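Methionine-binding protein (Coxiella burnetii, PDB 3TQW) binds methionine, as seen in the crystal, and probably serves as the periplasmic substrate-binding lipoprotein of an ABC transporter. Local coordinates at residues 7-12 with 35-40; 82-87 with 231-236; 122-127 with 187-192. All coordinates share one frame; numbering follows the deposited sequence.

Contact 1. Residues 7-12 with 35-40; sequences VGTIAG and IITFSD
The ring of Phe38 turns an edge, not a face, to the strand beside it. Its CE2 lies 3.7 Å from Gly8 CA, which sits in the plane of the ring, while CD2 is 3.6 Å from Thr9 O, also at the edge. Phe38 CG stands anti to its own carbonyl carbon, beside the backbone N (chi1 -63°), and the ring edge comes up against Gly8; with only hydrogen on that alpha carbon, it can settle right against the main chain. The two strands run parallel, Val7 opposite Ile35 through Ile10 opposite Phe38. Four backbone bonds stitch them: Ile36 N to Val7 O, Thr9 N to Ile36 O, Phe38 N to Thr9 O at 2.7 Å, and Ala11 N to Phe38 O at 3.0 Å, the last carrying the pairing just past the strand end. On the sheet face that holds Thr9, its OG1 meets the methyl CG2 of Ile35 at 3.5 Å and CG2 of Thr37 at 3.8 Å; that hydroxyl is hydrogen-bonded to Thr15. On the face of Phe38, Ile10 reaches forward with CD1 to 3.6 Å from Asp40 O. This is the strand pair of a right-handed beta-alpha-beta unit, with helix 13-29 as the connection: Met18 of that helix packs on Val7 and Ile35 from one side of the sheet. On the side of Phe38, Pro44 and Ala47 of helix 44-49 lie against the ring, and strand 5-10 goes on to bond strand 55-60 along its other border.

Contact 2. Residues 82-87 with 231-236; sequences FVYPMG and KIFGDG
Tyr84 points an edge of its ring at a face of Phe233, an edge-to-face pair with centroids 4.9 Å apart and planes at 51°, well tilted from a strict right angle. The touching atom is Tyr84 CE1, which stands 3.7 Å above the Phe233 plane, over the ring centre. CG of Tyr84 is anti to its carbonyl carbon, beside the backbone N (chi1 -58°), and the CD1-CE1 side of the ring is the one that faces Phe233. The opposite face of Phe233 is taken by CG2 of its neighbour Ile232, offset toward the rim, leaving the ring sandwiched.

Carbonyl contacts form the second group, and Gly236 O gathers them. Tyr84 CA offers it a CA-H...O contact at 3.4 Å, Pro85 CD approaches to 3.5 Å, and the same oxygen lies near the plane of the Tyr84 ring, at its edge.

Water supplies the third. One molecule donates to both Pro85 O at 2.6 Å and Gly236 O at 2.8 Å, bridging two backbones that share no direct hydrogen bond. Gly236 is itself presented by a tight turn: Gly234 leaves the helix with positive phi (53°), and Gly236 N returns to Phe233 O.

Tyr84 belongs to the methionine pocket and touches the bound ligand, so Phe233 backs a ligand-contacting ring as a second-shell residue. Residues 82-87 also pass from the six-stranded sheet to the five-stranded one, an interlobe crossover as in the two-lobed type 2 periplasmic binding proteins.

Contact 3. Residues 122-127 with 187-192; sequences EKAQLI and ALLTEG
Lys123 lies against the backbone of residues 190-192, its carbons doing the touching. From a CB directed toward residues 187-192, the chain continues with CG anti to the backbone N (chi1 178°) and runs on extended. CD comes within 4.1 Å of Thr190 O; CE draws closer, 3.4 Å from that same oxygen, and also meets Gly192 N at 4.2 Å and Leu189 CD1 at 4.4 Å. At the last bond the chain bends (chi4 63°), and NZ makes no hydrogen bond to the strand segment.

Beside it Leu189 reaches back toward the helix end, where its CD2 presses to 3.5 Å from Ala124 CB, tighter than an ordinary carbon contact. Ala124 follows the last residue of helix 111-123, which ends in a Schellman motif with Gln125 at positive phi. Leu88 of strand 87-89 and Leu96 also pack on Ala124. Glu191 turns its acid the other way, to a salt bridge with Arg116 of the methionine pocket.

The contact is thus held by van der Waals forces, with a lysine lending its aliphatic length; CE, bonded to the ammonium nitrogen, may be polarised enough to make the Thr190 carbonyl a mildly attractive neighbour.

Contact 1 closes first along the chain; contact 2 then opens, and contact 3 is nested inside the long loop that contact 2 closes. Contacts 1 and 2 both reach the six-stranded sheet, with centres about 18 Å apart and nearest atoms about 7 Å apart. Contact 3 belongs to the five-stranded sheet and the helix before it. Its centre is about 29 Å from that of contact 1, across the middle of the chain. Contacts 2 and 3, centres about 16 Å apart, do touch: Glu191 OE1 accepts a probable hydrogen bond from Met86 N at 2.9 Å. This anchors the far end of residues 82-87 to the five-stranded sheet's edge strand, while contact 2 holds their near end beside the six-stranded one.

Contact 1. Residues 7-12 with 35-40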
ATOM      1  N   VAL A   7     -17.034  -0.792  -6.528  0.55 16.43           N
ATOM      2  CA  VAL A   7     -15.746  -0.343  -6.004  0.55 14.34           C
ATOM      3  C   VAL A   7     -14.721  -1.475  -6.000  0.55 14.27           C
ATOM      4  O   VAL A   7     -14.973  -2.543  -5.445  0.55 15.25           O
ATOM      5  CB  VAL A   7     -15.887   0.181  -4.564  0.55 15.09           C
ATOM      6  CG1 VAL A   7     -14.557   0.707  -4.060  0.55 15.09           C
ATOM      7  CG2 VAL A   7     -16.961   1.262  -4.489  0.55 14.37           C
ATOM      8  N   GLY A   8     -13.563  -1.232  -6.608  1.00 12.33           N
ATOM      9  CA  GLY A   8     -12.518  -2.234  -6.693  1.00 11.47           C
ATOM     10  C   GLY A   8     -11.564  -2.171  -5.517  1.00 13.08           C
ATOM     11  O   GLY A   8     -11.107  -1.098  -5.125  1.00 14.70           O
ATOM     12  N   THR A   9     -11.278  -3.334  -4.940  1.00 13.24           N
ATOM     13  CA  THR A   9     -10.314  -3.431  -3.850  1.00 11.62           C
ATOM     14  C   THR A   9      -9.387  -4.618  -4.099  1.00 14.30           C
ATOM     15  O   THR A   9      -9.636  -5.447  -4.978  1.00 13.42           O
ATOM     16  CB  THR A   9     -11.012  -3.637  -2.496  1.00 13.74           C
ATOM     17  OG1 THR A   9     -11.758  -4.862  -2.527  1.00 14.09           O
ATOM     18  CG2 THR A   9     -11.968  -2.479  -2.205  1.00 14.28           C
ATOM     19  N   ILE A  10      -8.310  -4.692  -3.328  1.00 13.88           N
ATOM     20  CA  ILE A  10      -7.451  -5.863  -3.339  1.00 11.13           C
ATOM     21  C   ILE A  10      -7.955  -6.814  -2.266  1.00 15.00           C
ATOM     22  O   ILE A  10      -8.186  -6.406  -1.121  1.00 13.46           O
ATOM     23  CB  ILE A  10      -5.986  -5.490  -3.044  1.00 10.60           C
ATOM     24  CG1 ILE A  10      -5.440  -4.589  -4.158  1.00 15.02           C
ATOM     25  CG2 ILE A  10      -5.133  -6.754  -2.907  1.00  9.51           C
ATOM     26  CD1 ILE A  10      -5.263  -5.304  -5.496  1.00 14.82           C
ATOM     27  N   ALA A  11      -8.138  -8.076  -2.646  1.00 14.40           N
ATOM     28  CA  ALA A  11      -8.573  -9.105  -1.711  1.00 13.76           C
ATOM     29  C   ALA A  11      -7.638  -9.141  -0.509  1.00 14.09           C
ATOM     30  O   ALA A  11      -6.421  -9.051  -0.657  1.00 14.97           O
ATOM     31  CB  ALA A  11      -8.616 -10.467  -2.393  1.00 14.87           C
ATOM     32  N   GLY A  12      -8.218  -9.270   0.681  1.00 16.64           N
ATOM     33  CA  GLY A  12      -7.452  -9.274   1.916  1.00 13.14           C
ATOM     34  C   GLY A  12      -8.055  -8.312   2.929  1.00 14.70           C
ATOM     35  O   GLY A  12      -9.253  -8.022   2.871  1.00 11.64           O
ATOM     36  N   ILE A  35     -18.714  -4.553  -3.935  1.00 15.65           N
ATOM     37  CA  ILE A  35     -17.256  -4.655  -3.861  1.00 17.45           C
ATOM     38  C   ILE A  35     -16.728  -5.654  -4.892  1.00 17.21           C
ATOM     39  O   ILE A  35     -17.137  -6.814  -4.909  1.00 17.53           O
ATOM     40  CB  ILE A  35     -16.791  -5.070  -2.440  1.00 13.24           C
ATOM     41  CG1 ILE A  35     -17.245  -4.026  -1.418  1.00 12.33           C
ATOM     42  CG2 ILE A  35     -15.277  -5.257  -2.402  1.00 12.13           C
ATOM     43  CD1 ILE A  35     -17.095  -4.458   0.022  1.00 14.90           C
ATOM     44  N   ILE A  36     -15.830  -5.192  -5.756  1.00 16.23           N
ATOM     45  CA  ILE A  36     -15.186  -6.053  -6.748  1.00 14.95           C
ATOM     46  C   ILE A  36     -13.718  -6.254  -6.358  1.00 14.33           C
ATOM     47  O   ILE A  36     -12.945  -5.296  -6.344  1.00 15.57           O
ATOM     48  CB  ILE A  36     -15.263  -5.433  -8.154  1.00 15.98           C
ATOM     49  CG1 ILE A  36     -16.713  -5.034  -8.484  1.00 21.04           C
ATOM     50  CG2 ILE A  36     -14.709  -6.397  -9.201  1.00 16.98           C
ATOM     51  CD1 ILE A  36     -17.701  -6.185  -8.402  1.00 22.63           C
ATOM     52  N   THR A  37     -13.333  -7.485  -6.024  1.00 11.28           N
ATOM     53  CA  THR A  37     -11.974  -7.717  -5.535  1.00 14.32           C
ATOM     54  C   THR A  37     -11.027  -8.089  -6.670  1.00 14.98           C
ATOM     55  O   THR A  37     -11.429  -8.715  -7.652  1.00 13.48           O
ATOM     56  CB  THR A  37     -11.908  -8.826  -4.467  1.00 16.61           C
ATOM     57  OG1 THR A  37     -12.370 -10.054  -5.037  1.00 17.94           O
ATOM     58  CG2 THR A  37     -12.761  -8.477  -3.257  1.00 18.49           C
ATOM     59  N   PHE A  38      -9.766  -7.710  -6.510  1.00 11.80           N
ATOM     60  CA  PHE A  38      -8.720  -8.024  -7.467  1.00 12.04           C
ATOM     61  C   PHE A  38      -7.536  -8.628  -6.723  1.00 12.90           C
ATOM     62  O   PHE A  38      -7.495  -8.602  -5.490  1.00 14.75           O
ATOM     63  CB  PHE A  38      -8.302  -6.751  -8.214  1.00 13.43           C
ATOM     64  CG  PHE A  38      -9.398  -6.160  -9.032  1.00 15.95           C
ATOM     65  CD1 PHE A  38      -9.583  -6.553 -10.351  1.00 17.91           C
ATOM     66  CD2 PHE A  38     -10.270  -5.234  -8.485  1.00 14.72           C
ATOM     67  CE1 PHE A  38     -10.613  -6.022 -11.105  1.00 16.28           C
ATOM     68  CE2 PHE A  38     -11.300  -4.703  -9.238  1.00 14.76           C
ATOM     69  CZ  PHE A  38     -11.467  -5.094 -10.550  1.00 15.20           C
ATOM     70  N   SER A  39      -6.581  -9.184  -7.461  1.00 11.37           N
ATOM     71  CA  SER A  39      -5.457  -9.882  -6.840  1.00 15.78           C
ATOM     72  C   SER A  39      -4.105  -9.421  -7.380  1.00 19.42           C
ATOM     73  O   SER A  39      -3.101 -10.132  -7.267  1.00 17.67           O
ATOM     74  CB  SER A  39      -5.595 -11.391  -7.030  1.00 22.53           C
ATOM     75  OG  SER A  39      -6.830 -11.862  -6.534  1.00 27.46           O
ATOM     76  N   ASP A  40      -4.086  -8.229  -7.967  1.00 14.75           N
ATOM     77  CA  ASP A  40      -2.839  -7.618  -8.413  1.00 13.25           C
ATOM     78  C   ASP A  40      -3.005  -6.103  -8.397  1.00 11.81           C
ATOM     79  O   ASP A  40      -4.005  -5.580  -8.886  1.00 10.90           O
ATOM     80  CB  ASP A  40      -2.483  -8.099  -9.823  1.00 12.37           C
ATOM     81  CG  ASP A  40      -1.060  -7.744 -10.221  1.00 16.69           C
ATOM     82  OD1 ASP A  40      -0.629  -6.591  -9.976  1.00 15.02           O
ATOM     83  OD2 ASP A  40      -0.370  -8.627 -10.774  1.00 17.59           O
TER

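Contact 2. Residues 82-87 with 231-236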
ATOM      1  N   PHE A  82      -6.506   5.834   4.523  1.00 16.49           N
ATOM      2  CA  PHE A  82      -5.553   5.604   5.596  1.00 18.60           C
ATOM      3  C   PHE A  82      -4.156   5.527   5.018  1.00 18.16           C
ATOM      4  O   PHE A  82      -3.979   5.195   3.846  1.00 17.68           O
ATOM      5  CB  PHE A  82      -5.853   4.281   6.319  1.00 17.90           C
ATOM      6  CG  PHE A  82      -7.214   4.223   6.953  1.00 20.33           C
ATOM      7  CD1 PHE A  82      -7.377   4.503   8.300  1.00 21.69           C
ATOM      8  CD2 PHE A  82      -8.327   3.873   6.208  1.00 16.26           C
ATOM      9  CE1 PHE A  82      -8.625   4.451   8.884  1.00 21.99           C
ATOM     10  CE2 PHE A  82      -9.582   3.821   6.788  1.00 15.97           C
ATOM     11  CZ  PHE A  82      -9.732   4.106   8.127  1.00 17.76           C
ATOM     12  N   VAL A  83      -3.159   5.848   5.831  0.59 17.62           N
ATOM     13  CA  VAL A  83      -1.786   5.523   5.488  0.59 17.11           C
ATOM     14  C   VAL A  83      -1.405   4.260   6.252  0.59 17.75           C
ATOM     15  O   VAL A  83      -1.789   4.085   7.410  0.59 16.99           O
ATOM     16  CB  VAL A  83      -0.811   6.671   5.815  0.59 18.76           C
ATOM     17  CG1 VAL A  83      -0.896   7.048   7.287  0.59 16.30           C
ATOM     18  CG2 VAL A  83       0.616   6.285   5.435  0.59 20.33           C
ATOM     19  N   TYR A  84      -0.673   3.370   5.590  1.00 16.03           N
ATOM     20  CA  TYR A  84      -0.296   2.089   6.175  1.00 15.16           C
ATOM     21  C   TYR A  84       1.226   1.992   6.218  1.00 15.75           C
ATOM     22  O   TYR A  84       1.838   1.450   5.298  1.00 17.73           O
ATOM     23  CB  TYR A  84      -0.855   0.926   5.345  1.00 14.72           C
ATOM     24  CG  TYR A  84      -2.361   0.919   5.176  1.00 16.75           C
ATOM     25  CD1 TYR A  84      -3.191   0.403   6.169  1.00 16.13           C
ATOM     26  CD2 TYR A  84      -2.952   1.401   4.010  1.00 16.88           C
ATOM     27  CE1 TYR A  84      -4.573   0.381   6.014  1.00 16.34           C
ATOM     28  CE2 TYR A  84      -4.336   1.386   3.848  1.00 16.86           C
ATOM     29  CZ  TYR A  84      -5.139   0.874   4.854  1.00 17.81           C
ATOM     30  OH  TYR A  84      -6.510   0.854   4.701  1.00 15.78           O
ATOM     31  N   PRO A  85       1.846   2.529   7.284  1.00 20.41           N
ATOM     32  CA  PRO A  85       3.309   2.591   7.344  1.00 20.22           C
ATOM     33  C   PRO A  85       3.955   1.249   7.050  1.00 18.15           C
ATOM     34  O   PRO A  85       3.663   0.256   7.720  1.00 20.02           O
ATOM     35  CB  PRO A  85       3.578   3.023   8.787  1.00 18.99           C
ATOM     36  CG  PRO A  85       2.397   3.858   9.127  1.00 19.88           C
ATOM     37  CD  PRO A  85       1.224   3.166   8.460  1.00 20.14           C
HETATM   38  N   MSE A  86       4.829   1.232   6.049  1.00 17.23           N
HETATM   39  CA  MSE A  86       5.471   0.005   5.586  1.00 17.05           C
HETATM   40  C   MSE A  86       6.544  -0.492   6.552  1.00 19.01           C
HETATM   41  O   MSE A  86       7.350   0.294   7.067  1.00 15.79           O
HETATM   42  CB  MSE A  86       6.074   0.229   4.195  1.00 14.31           C
HETATM   43  CG  MSE A  86       6.943  -0.911   3.692  1.00 18.37           C
HETATM   44 SE   MSE A  86       7.704  -0.509   1.938  1.00 23.56          SE
HETATM   45  CE  MSE A  86       6.154  -0.931   0.838  1.00 16.53           C
ATOM     46  N   GLY A  87       6.555  -1.800   6.792  1.00 16.53           N
ATOM     47  CA  GLY A  87       7.514  -2.394   7.706  1.00 17.86           C
ATOM     48  C   GLY A  87       8.608  -3.177   7.003  1.00 21.36           C
ATOM     49  O   GLY A  87       8.454  -3.578   5.846  1.00 19.04           O
ATOM     50  N   LYS A 231      -9.439  -2.698  14.554  1.00 21.66           N
ATOM     51  CA  LYS A 231      -9.494  -4.137  14.794  1.00 22.91           C
ATOM     52  C   LYS A 231      -8.693  -4.916  13.746  1.00 23.79           C
ATOM     53  O   LYS A 231      -8.062  -5.922  14.058  1.00 25.60           O
ATOM     54  CB  LYS A 231     -10.939  -4.639  14.833  1.00 22.69           C
ATOM     55  CG  LYS A 231     -11.824  -3.980  15.896  1.00 24.59           C
ATOM     56  CD  LYS A 231     -13.053  -4.835  16.168  1.00 31.93           C
ATOM     57  CE  LYS A 231     -14.252  -4.022  16.665  1.00 37.24           C
ATOM     58  NZ  LYS A 231     -13.889  -2.820  17.459  1.00 36.76           N
ATOM     59  N   ILE A 232      -8.718  -4.442  12.503  1.00 19.66           N
ATOM     60  CA  ILE A 232      -8.064  -5.141  11.405  1.00 16.53           C
ATOM     61  C   ILE A 232      -6.565  -4.838  11.336  1.00 19.66           C
ATOM     62  O   ILE A 232      -5.755  -5.739  11.126  1.00 21.28           O
ATOM     63  CB  ILE A 232      -8.730  -4.796  10.050  1.00 16.39           C
ATOM     64  CG1 ILE A 232     -10.203  -5.227  10.050  1.00 16.11           C
ATOM     65  CG2 ILE A 232      -7.983  -5.451   8.894  1.00 14.77           C
ATOM     66  CD1 ILE A 232     -11.035  -4.524   8.996  1.00 17.86           C
ATOM     67  N   PHE A 233      -6.204  -3.571  11.530  1.00 18.51           N
ATOM     68  CA  PHE A 233      -4.831  -3.108  11.304  1.00 19.27           C
ATOM     69  C   PHE A 233      -4.099  -2.637  12.562  1.00 22.13           C
ATOM     70  O   PHE A 233      -2.879  -2.434  12.540  1.00 19.93           O
ATOM     71  CB  PHE A 233      -4.820  -1.962  10.288  1.00 17.83           C
ATOM     72  CG  PHE A 233      -5.339  -2.342   8.930  1.00 17.16           C
ATOM     73  CD1 PHE A 233      -4.522  -2.989   8.016  1.00 16.74           C
ATOM     74  CD2 PHE A 233      -6.642  -2.038   8.562  1.00 18.78           C
ATOM     75  CE1 PHE A 233      -5.000  -3.340   6.755  1.00 13.64           C
ATOM     76  CE2 PHE A 233      -7.122  -2.381   7.306  1.00 19.52           C
ATOM     77  CZ  PHE A 233      -6.298  -3.030   6.402  1.00 14.08           C
ATOM     78  N   GLY A 234      -4.837  -2.442  13.650  1.00 23.77           N
ATOM     79  CA  GLY A 234      -4.258  -1.850  14.845  1.00 23.79           C
ATOM     80  C   GLY A 234      -3.580  -0.537  14.496  1.00 25.87           C
ATOM     81  O   GLY A 234      -4.094   0.242  13.686  1.00 23.54           O
ATOM     82  N   ASP A 235      -2.414  -0.297  15.094  1.00 25.83           N
ATOM     83  CA  ASP A 235      -1.641   0.911  14.820  1.00 25.37           C
ATOM     84  C   ASP A 235      -1.073   0.933  13.400  1.00 23.91           C
ATOM     85  O   ASP A 235      -0.419   1.898  13.007  1.00 27.43           O
ATOM     86  CB  ASP A 235      -0.499   1.058  15.830  1.00 31.77           C
ATOM     87  CG  ASP A 235      -1.000   1.223  17.253  1.00 40.01           C
ATOM     88  OD1 ASP A 235      -2.155   1.664  17.431  1.00 40.87           O
ATOM     89  OD2 ASP A 235      -0.238   0.916  18.196  1.00 45.30           O
ATOM     90  N   GLY A 236      -1.322  -0.128  12.638  1.00 21.59           N
ATOM     91  CA  GLY A 236      -0.790  -0.243  11.292  1.00 21.19           C
ATOM     92  C   GLY A 236      -1.569   0.563  10.269  1.00 20.19           C
ATOM     93  O   GLY A 236      -1.149   0.679   9.114  1.00 18.59           O
TER
HETATM   94  O   HOH W   1       1.266  -0.527   8.527  0.90 11.34           O

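Contact 3. Residues 122-127 with 187-192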
ATOM      1  N   GLU A 122      16.998   3.313   3.756  1.00 22.87           N
ATOM      2  CA  GLU A 122      17.836   4.455   4.087  1.00 26.62           C
ATOM      3  C   GLU A 122      17.509   4.964   5.492  1.00 26.52           C
ATOM      4  O   GLU A 122      18.401   5.317   6.262  1.00 23.98           O
ATOM      5  CB  GLU A 122      17.655   5.566   3.054  1.00 26.49           C
ATOM      6  CG  GLU A 122      18.541   6.766   3.292  1.00 32.04           C
ATOM      7  CD  GLU A 122      18.413   7.809   2.200  1.00 35.40           C
ATOM      8  OE1 GLU A 122      17.273   8.231   1.902  1.00 35.53           O
ATOM      9  OE2 GLU A 122      19.458   8.204   1.639  1.00 34.67           O
ATOM     10  N   LYS A 123      16.222   4.996   5.821  1.00 25.33           N
ATOM     11  CA  LYS A 123      15.785   5.360   7.162  1.00 25.57           C
ATOM     12  C   LYS A 123      16.398   4.380   8.155  1.00 26.56           C
ATOM     13  O   LYS A 123      16.800   4.762   9.254  1.00 28.43           O
ATOM     14  CB  LYS A 123      14.257   5.321   7.241  1.00 26.68           C
ATOM     15  CG  LYS A 123      13.663   5.629   8.606  1.00 30.09           C
ATOM     16  CD  LYS A 123      12.148   5.447   8.568  1.00 30.24           C
ATOM     17  CE  LYS A 123      11.513   5.676   9.926  1.00 30.62           C
ATOM     18  NZ  LYS A 123      11.724   7.069  10.387  1.00 33.38           N
ATOM     19  N   ALA A 124      16.477   3.115   7.747  1.00 24.01           N
ATOM     20  CA  ALA A 124      17.078   2.065   8.565  1.00 22.12           C
ATOM     21  C   ALA A 124      18.601   2.198   8.670  1.00 26.96           C
ATOM     22  O   ALA A 124      19.253   1.393   9.334  1.00 27.62           O
ATOM     23  CB  ALA A 124      16.708   0.689   8.016  1.00 21.06           C
ATOM     24  N   GLN A 125      19.158   3.213   8.016  1.00 27.60           N
ATOM     25  CA  GLN A 125      20.603   3.446   8.027  1.00 32.54           C
ATOM     26  C   GLN A 125      21.386   2.288   7.409  1.00 31.62           C
ATOM     27  O   GLN A 125      22.533   2.036   7.778  1.00 30.17           O
ATOM     28  CB  GLN A 125      21.100   3.720   9.450  1.00 36.87           C
ATOM     29  CG  GLN A 125      20.418   4.898  10.122  1.00 41.00           C
ATOM     30  CD  GLN A 125      20.572   6.182   9.334  1.00 46.30           C
ATOM     31  OE1 GLN A 125      21.688   6.628   9.062  1.00 51.59           O
ATOM     32  NE2 GLN A 125      19.449   6.780   8.951  1.00 46.01           N
ATOM     33  N   LEU A 126      20.763   1.590   6.466  1.00 27.52           N
ATOM     34  CA  LEU A 126      21.412   0.474   5.785  1.00 26.38           C
ATOM     35  C   LEU A 126      22.083   0.928   4.491  1.00 27.98           C
ATOM     36  O   LEU A 126      23.101   0.372   4.075  1.00 29.08           O
ATOM     37  CB  LEU A 126      20.403  -0.638   5.490  1.00 28.28           C
ATOM     38  CG  LEU A 126      19.759  -1.311   6.702  1.00 30.35           C
ATOM     39  CD1 LEU A 126      18.686  -2.308   6.268  1.00 29.04           C
ATOM     40  CD2 LEU A 126      20.823  -1.991   7.563  1.00 32.32           C
ATOM     41  N   ILE A 127      21.501   1.937   3.855  1.00 27.52           N
ATOM     42  CA  ILE A 127      22.057   2.491   2.635  1.00 26.80           C
ATOM     43  C   ILE A 127      21.864   3.992   2.634  1.00 29.64           C
ATOM     44  O   ILE A 127      21.143   4.535   3.465  1.00 31.82           O
ATOM     45  CB  ILE A 127      21.361   1.931   1.373  1.00 26.94           C
ATOM     46  CG1 ILE A 127      19.857   2.230   1.422  1.00 27.90           C
ATOM     47  CG2 ILE A 127      21.613   0.437   1.223  1.00 23.61           C
ATOM     48  CD1 ILE A 127      19.113   1.850   0.149  1.00 25.94           C
ATOM     49  N   ALA A 187       7.544  -6.093  12.691  1.00 24.26           N
ATOM     50  CA  ALA A 187       8.483  -5.288  11.914  1.00 26.39           C
ATOM     51  C   ALA A 187       9.679  -4.840  12.750  1.00 27.54           C
ATOM     52  O   ALA A 187       9.523  -4.413  13.899  1.00 25.55           O
ATOM     53  CB  ALA A 187       7.780  -4.085  11.307  1.00 24.70           C
ATOM     54  N   LEU A 188      10.872  -4.943  12.174  1.00 23.99           N
ATOM     55  CA  LEU A 188      12.072  -4.451  12.842  1.00 25.94           C
ATOM     56  C   LEU A 188      12.076  -2.929  12.825  1.00 29.08           C
ATOM     57  O   LEU A 188      12.719  -2.284  13.653  1.00 33.86           O
ATOM     58  CB  LEU A 188      13.336  -4.994  12.168  1.00 29.36           C
ATOM     59  CG  LEU A 188      13.765  -6.417  12.540  1.00 33.66           C
ATOM     60  CD1 LEU A 188      12.727  -7.437  12.098  1.00 37.15           C
ATOM     61  CD2 LEU A 188      15.132  -6.755  11.948  1.00 31.94           C
ATOM     62  N   LEU A 189      11.331  -2.366  11.879  1.00 26.60           N
ATOM     63  CA  LEU A 189      11.261  -0.923  11.673  1.00 26.13           C
ATOM     64  C   LEU A 189      10.123  -0.607  10.705  1.00 24.72           C
ATOM     65  O   LEU A 189       9.879  -1.372   9.773  1.00 24.05           O
ATOM     66  CB  LEU A 189      12.577  -0.415  11.081  1.00 28.74           C
ATOM     67  CG  LEU A 189      12.633   1.071  10.718  1.00 29.49           C
ATOM     68  CD1 LEU A 189      12.565   1.955  11.968  1.00 31.03           C
ATOM     69  CD2 LEU A 189      13.874   1.394   9.904  1.00 27.84           C
ATOM     70  N   THR A 190       9.430   0.508  10.920  1.00 20.65           N
ATOM     71  CA  THR A 190       8.416   0.956   9.963  1.00 24.26           C
ATOM     72  C   THR A 190       8.596   2.430   9.614  1.00 26.76           C
ATOM     73  O   THR A 190       9.256   3.176  10.341  1.00 24.71           O
ATOM     74  CB  THR A 190       6.979   0.779  10.501  1.00 26.03           C
ATOM     75  OG1 THR A 190       6.739   1.737  11.537  1.00 29.29           O
ATOM     76  CG2 THR A 190       6.770  -0.625  11.050  1.00 25.70           C
ATOM     77  N   GLU A 191       7.998   2.844   8.502  1.00 25.15           N
ATOM     78  CA  GLU A 191       7.948   4.250   8.134  1.00 22.79           C
ATOM     79  C   GLU A 191       7.272   5.045   9.232  1.00 24.34           C
ATOM     80  O   GLU A 191       6.579   4.481  10.080  1.00 25.85           O
ATOM     81  CB  GLU A 191       7.115   4.446   6.866  1.00 23.37           C
ATOM     82  CG  GLU A 191       7.615   3.755   5.613  1.00 17.79           C
ATOM     83  CD  GLU A 191       6.603   3.866   4.482  1.00 17.96           C
ATOM     84  OE1 GLU A 191       5.390   3.739   4.757  1.00 17.35           O
ATOM     85  OE2 GLU A 191       7.012   4.091   3.328  1.00 18.95           O
ATOM     86  N   GLY A 192       7.455   6.360   9.196  1.00 27.45           N
ATOM     87  CA  GLY A 192       6.681   7.259  10.027  1.00 31.37           C
ATOM     88  C   GLY A 192       5.301   7.465   9.425  1.00 33.72           C
ATOM     89  O   GLY A 192       5.048   7.053   8.292  1.00 28.68           O
TER